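Local coordinates for protein peptidoglycan D,D-transpeptidase FtsI (Burkholderia pseudomallei, PDB 6HZI) that probably cross-links the peptide stems of peptidoglycan as a penicillin-binding D,D-transpeptidase of bacterial cell-wall synthesis, at residues Leu8-Lys13 and Gly44-Leu49; Ile290-Ser295 and Ala316-Thr321. All coordinates share one frame; numbering follows the deposited sequence.

Interaction 1 (Leu8-Lys13 and Gly44-Leu49); sequences LSIDSK and GEVLSL
Ser-9 and Asp-11 hold the backbone of Val-46 and Leu-47 with two hydrogen bonds of different kinds, one from a side chain and one from the main chain. The hydroxyl OG of Ser-9 donates to the carbonyl O of Val-46 at 2.8 Å, with the donor tilted 26° from the carbonyl plane. With chi1 at 49°, OG stands between the backbone N and the carbonyl carbon of Ser-9, and from there it meets this acceptor while the CB of Ser-9 lies 3.6 Å from the CB of Glu-45. Two residues on, the amide N of Asp-11 gives a 3.0 Å bond to the O of Leu-47, moderately bent at 149°. Ile-10 bridges the two grips: its CA also approaches the O of Leu-47, at 3.5 Å, in a C-H...O contact, and its CD1 reaches the CB of Leu-49 at 4.4 Å. From the other segment the CD2 of Leu-47 comes to rest 3.8 Å from the O of Ser-9.

The next shell fixes both backbones. Asp-11 is the N-cap of helix 12-28, its OD1 accepting from the N of Lys-13 at 2.8 Å; Gln-15, one turn into that helix, uses OE1 to hold the N of Leu-49. Leu-47 and Ser-48 together face Val-38, a classic beta bulge in strand 46-52, one of the sheet's two outermost strands. Behind Ser-9 and Val-46, backbone bonds run to Ile-208 and Thr-207, while the carboxylate of Glu-45 turns to Thr-211.

The contact is thus a worked case of a helix entry tied to an irregular edge strand: the carbonyl of Val-46, just before the corner, accepts from a hydroxyl, and that of Leu-47, in the bulge, from an amide. These two bonds set the backbone register, while Ile-10 and Leu-47 add aliphatic contact.

Interaction 2 (Ile290-Ser295 and Ala316-Thr321); sequences IVVAVS and AIVGDT
Ile-290, Val-292, Ile-317 and Val-318 carry a helix-on-sheet contact of the penicillin-binding transpeptidase fold, in which helix 310-324 lies against strand 290-297 inside the antiparallel sheet. The axes of the short segments approach to 9.4 Å and their N-to-C directions differ by 147°, so the helix runs roughly back along the strand. Every second residue of the strand, Ile-290, Val-292 and Val-294, directs its side chain to the helix, while Val-291 and Ala-293 point to the other face of the sheet, where helix 187-198 packs.

Val-292 works at the centre as a fork. Its CG1, anti to the backbone N at chi1 171°, meets the CG2 of Ile-317 at 4.0 Å, whereas its CG2 presses on the CG2 of Val-318 at 3.7 Å, the closest approach between the two segments. Toward the start of the strand, Ile-290 places CG1 between its backbone N and carbonyl carbon (chi1 56°), and from this less usual position the extended chain carries CD1 to the CG2 of Thr-321, 3.9 Å away, crossing it obliquely. At the far end the CG2 of Val-294 and the CD1 of Ile-317 touch tip to tip at 4.1 Å.

No hydrogen bond spans this buried interface, where the closest contacts are all between carbon atoms. Val-38 of strand 33-40 touches Ile-290, Val-292 and Ile-317, and Ile-17 and Asn-21 of helix 12-28 touch Thr-321 and Ile-317 respectively. The polar atom of Thr-321 is satisfied within the helix instead: its OG1 donates to the O of Ile-317 at 2.7 Å, and its own N reaches the same oxygen at 2.9 Å from the opposite face of the carbonyl plane.

Interactions 1 and 2 lie about 12 Å apart, centre to centre, and meet directly where the CD1 of Leu-47 packs 4.2 Å from the CG2 of Ile-290. Both reach one sheet, with strand 33-40 set between strands 46-52 and 290-297. Helix 12-28 joins them as well: interaction 1 fixes its start, and further along Asn-21 bonds Asp-320. In the other direction the sheet continues through strand 274-283 to strand 256-266, which bears Lys-258. Ser-67 and Lys-70 fit the SxxK motif, Ser-121 the SxN motif and Lys-258 the K(S/T)G motif, a pattern consistent with the active site. None of the four lies in either contact, consistent with a place in the surrounding framework.

Interaction 1 (Leu8-Lys13 and Gly44-Leu49)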
loop_
_atom_site.group_PDB
_atom_site.type_symbol
_atom_site.label_atom_id
_atom_site.label_comp_id
_atom_site.label_asym_id
_atom_site.label_seq_id
_atom_site.Cartn_x
_atom_site.Cartn_y
_atom_site.Cartn_z
ATOM N N LEU A 8 -3.060 -7.804 24.389
ATOM C CA LEU A 8 -2.614 -6.998 23.226
ATOM C C LEU A 8 -1.844 -7.867 22.229
ATOM O O LEU A 8 -1.216 -8.836 22.632
ATOM C CB LEU A 8 -1.739 -5.865 23.722
ATOM C CG LEU A 8 -2.464 -4.797 24.522
ATOM C CD1 LEU A 8 -1.678 -3.532 24.387
ATOM C CD2 LEU A 8 -3.881 -4.540 23.996
ATOM N N SER A 9 -1.919 -7.518 20.959
ATOM C CA SER A 9 -1.309 -8.277 19.828
ATOM C C SER A 9 0.069 -7.677 19.567
ATOM O O SER A 9 0.844 -8.325 18.930
ATOM C CB SER A 9 -2.166 -8.170 18.569
ATOM O OG SER A 9 -2.512 -6.786 18.312
ATOM N N ILE A 10 0.355 -6.489 20.104
ATOM C CA ILE A 10 1.642 -5.809 19.864
ATOM C C ILE A 10 2.766 -6.620 20.492
ATOM O O ILE A 10 2.668 -6.998 21.647
ATOM C CB ILE A 10 1.556 -4.351 20.303
ATOM C CG1 ILE A 10 0.691 -3.617 19.264
ATOM C CG2 ILE A 10 2.950 -3.739 20.429
ATOM C CD1 ILE A 10 0.386 -2.202 19.579
ATOM N N ASP A 11 3.745 -6.991 19.672
ATOM C CA ASP A 11 4.969 -7.674 20.130
ATOM C C ASP A 11 6.011 -6.597 20.466
ATOM O O ASP A 11 6.479 -5.957 19.563
ATOM C CB ASP A 11 5.433 -8.685 19.077
ATOM C CG ASP A 11 6.625 -9.545 19.480
ATOM O OD1 ASP A 11 7.538 -9.048 20.087
ATOM O OD2 ASP A 11 6.657 -10.675 19.105
ATOM N N SER A 12 6.415 -6.476 21.731
ATOM C CA SER A 12 7.532 -5.599 22.165
ATOM C C SER A 12 8.730 -5.657 21.192
ATOM O O SER A 12 9.214 -4.570 20.906
ATOM C CB SER A 12 7.940 -5.848 23.606
ATOM O OG SER A 12 8.638 -7.061 23.693
ATOM N N LYS A 13 9.203 -6.826 20.715
ATOM C CA LYS A 13 10.390 -6.927 19.812
ATOM C C LYS A 13 10.093 -6.198 18.487
ATOM O O LYS A 13 10.904 -5.427 17.988
ATOM C CB LYS A 13 10.742 -8.377 19.464
ATOM C CG LYS A 13 11.313 -9.215 20.593
ATOM C CD LYS A 13 11.540 -10.699 20.225
ATOM C CE LYS A 13 11.824 -11.593 21.424
ATOM N NZ LYS A 13 11.885 -13.019 21.020
ATOM N N GLY A 44 -4.863 -10.936 11.201
ATOM C CA GLY A 44 -5.120 -9.469 11.203
ATOM C C GLY A 44 -4.674 -8.762 12.487
ATOM O O GLY A 44 -5.040 -7.590 12.656
ATOM N N GLU A 45 -3.881 -9.419 13.349
ATOM C CA GLU A 45 -3.317 -8.807 14.568
ATOM C C GLU A 45 -2.265 -7.770 14.193
ATOM O O GLU A 45 -1.397 -8.037 13.361
ATOM C CB GLU A 45 -2.670 -9.879 15.440
ATOM C CG GLU A 45 -3.674 -10.861 16.010
ATOM C CD GLU A 45 -3.092 -11.988 16.859
ATOM O OE1 GLU A 45 -1.885 -11.989 17.081
ATOM O OE2 GLU A 45 -3.865 -12.841 17.314
ATOM N N VAL A 46 -2.329 -6.605 14.806
ATOM C CA VAL A 46 -1.277 -5.571 14.687
ATOM C C VAL A 46 -0.088 -5.993 15.564
ATOM O O VAL A 46 -0.251 -6.044 16.815
ATOM C CB VAL A 46 -1.828 -4.205 15.108
ATOM C CG1 VAL A 46 -0.759 -3.111 15.081
ATOM C CG2 VAL A 46 -3.037 -3.803 14.279
ATOM N N LEU A 47 1.071 -6.267 14.950
ATOM C CA LEU A 47 2.299 -6.666 15.692
ATOM C C LEU A 47 3.051 -5.393 16.106
ATOM O O LEU A 47 3.756 -5.426 17.132
ATOM C CB LEU A 47 3.180 -7.606 14.851
ATOM C CG LEU A 47 2.479 -8.870 14.349
ATOM C CD1 LEU A 47 3.435 -9.773 13.546
ATOM C CD2 LEU A 47 1.908 -9.596 15.542
ATOM N N SER A 48 2.877 -4.289 15.378
ATOM C CA SER A 48 3.536 -3.030 15.768
ATOM C C SER A 48 2.744 -1.881 15.209
ATOM O O SER A 48 2.031 -2.050 14.198
ATOM C CB SER A 48 4.979 -2.941 15.318
ATOM O OG SER A 48 5.067 -2.858 13.894
ATOM N N LEU A 49 2.899 -0.748 15.870
ATOM C CA LEU A 49 2.150 0.464 15.525
ATOM C C LEU A 49 2.959 1.623 16.087
ATOM O O LEU A 49 3.086 1.714 17.315
ATOM C CB LEU A 49 0.728 0.371 16.087
ATOM C CG LEU A 49 -0.188 1.529 15.677
ATOM C CD1 LEU A 49 -0.595 1.422 14.229
ATOM C CD2 LEU A 49 -1.423 1.555 16.538
#

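Interaction 2 (Ile290-Ser295 and Ala316-Thr321)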
loop_
_atom_site.group_PDB
_atom_site.type_symbol
_atom_site.label_atom_id
_atom_site.label_comp_id
_atom_site.label_asym_id
_atom_site.label_seq_id
_atom_site.Cartn_x
_atom_site.Cartn_y
_atom_site.Cartn_z
ATOM N N ILE A 290 3.472 -11.257 6.964
ATOM C CA ILE A 290 3.303 -9.879 7.478
ATOM C C ILE A 290 3.030 -8.945 6.309
ATOM O O ILE A 290 3.553 -9.199 5.209
ATOM C CB ILE A 290 4.528 -9.406 8.270
ATOM C CG1 ILE A 290 5.817 -9.483 7.459
ATOM C CG2 ILE A 290 4.636 -10.186 9.572
ATOM C CD1 ILE A 290 6.959 -8.686 8.095
ATOM N N VAL A 291 2.194 -7.945 6.573
ATOM C CA VAL A 291 2.068 -6.723 5.767
ATOM C C VAL A 291 2.783 -5.625 6.533
ATOM O O VAL A 291 2.542 -5.510 7.768
ATOM C CB VAL A 291 0.589 -6.381 5.579
ATOM C CG1 VAL A 291 0.365 -4.934 5.155
ATOM C CG2 VAL A 291 -0.091 -7.354 4.615
ATOM N N VAL A 292 3.583 -4.824 5.827
ATOM C CA VAL A 292 4.312 -3.707 6.465
ATOM C C VAL A 292 3.989 -2.437 5.696
ATOM O O VAL A 292 4.107 -2.447 4.455
ATOM C CB VAL A 292 5.822 -3.997 6.546
ATOM C CG1 VAL A 292 6.612 -2.777 6.992
ATOM C CG2 VAL A 292 6.136 -5.173 7.466
ATOM N N ALA A 293 3.627 -1.379 6.418
ATOM C CA ALA A 293 3.341 -0.068 5.809
ATOM C C ALA A 293 4.228 0.978 6.470
ATOM O O ALA A 293 4.369 0.970 7.726
ATOM C CB ALA A 293 1.878 0.266 5.945
ATOM N N VAL A 294 4.769 1.862 5.644
ATOM C CA VAL A 294 5.725 2.913 6.078
ATOM C C VAL A 294 5.362 4.195 5.361
ATOM O O VAL A 294 5.144 4.148 4.121
ATOM C CB VAL A 294 7.184 2.542 5.750
ATOM C CG1 VAL A 294 8.121 3.644 6.198
ATOM C CG2 VAL A 294 7.586 1.242 6.395
ATOM N N SER A 295 5.365 5.293 6.098
ATOM C CA SER A 295 5.144 6.651 5.539
ATOM C C SER A 295 6.123 7.659 6.181
ATOM O O SER A 295 6.235 7.690 7.424
ATOM C CB SER A 295 3.696 7.010 5.682
ATOM O OG SER A 295 3.396 8.182 4.938
ATOM N N ALA A 316 14.230 -2.756 5.868
ATOM C CA ALA A 316 14.889 -2.968 7.185
ATOM C C ALA A 316 13.882 -3.588 8.171
ATOM O O ALA A 316 14.202 -4.646 8.748
ATOM C CB ALA A 316 15.464 -1.652 7.683
ATOM N N ILE A 317 12.673 -3.014 8.297
ATOM C CA ILE A 317 11.632 -3.543 9.228
ATOM C C ILE A 317 11.298 -4.999 8.828
ATOM O O ILE A 317 11.075 -5.855 9.705
ATOM C CB ILE A 317 10.373 -2.634 9.224
ATOM C CG1 ILE A 317 10.663 -1.249 9.809
ATOM C CG2 ILE A 317 9.210 -3.299 9.966
ATOM C CD1 ILE A 317 9.536 -0.268 9.626
ATOM N N VAL A 318 11.170 -5.266 7.536
ATOM C CA VAL A 318 10.729 -6.604 7.093
ATOM C C VAL A 318 11.799 -7.645 7.453
ATOM O O VAL A 318 11.435 -8.678 8.034
ATOM C CB VAL A 318 10.367 -6.609 5.599
ATOM C CG1 VAL A 318 10.219 -8.037 5.095
ATOM C CG2 VAL A 318 9.072 -5.815 5.364
ATOM N N GLY A 319 13.055 -7.433 7.060
ATOM C CA GLY A 319 14.138 -8.358 7.439
ATOM C C GLY A 319 14.221 -8.520 8.959
ATOM O O GLY A 319 14.225 -9.670 9.464
ATOM N N ASP A 320 14.235 -7.424 9.718
ATOM C CA ASP A 320 14.428 -7.572 11.187
ATOM C C ASP A 320 13.238 -8.381 11.705
ATOM O O ASP A 320 13.427 -9.270 12.530
ATOM C CB ASP A 320 14.626 -6.220 11.892
ATOM C CG ASP A 320 15.944 -5.542 11.549
ATOM O OD1 ASP A 320 16.870 -6.260 11.124
ATOM O OD2 ASP A 320 16.037 -4.292 11.678
ATOM N N THR A 321 12.032 -8.071 11.231
ATOM C CA THR A 321 10.805 -8.669 11.811
ATOM C C THR A 321 10.770 -10.165 11.489
ATOM O O THR A 321 10.335 -10.976 12.347
ATOM C CB THR A 321 9.534 -7.997 11.286
ATOM O OG1 THR A 321 9.464 -6.637 11.719
ATOM C CG2 THR A 321 8.315 -8.724 11.783
#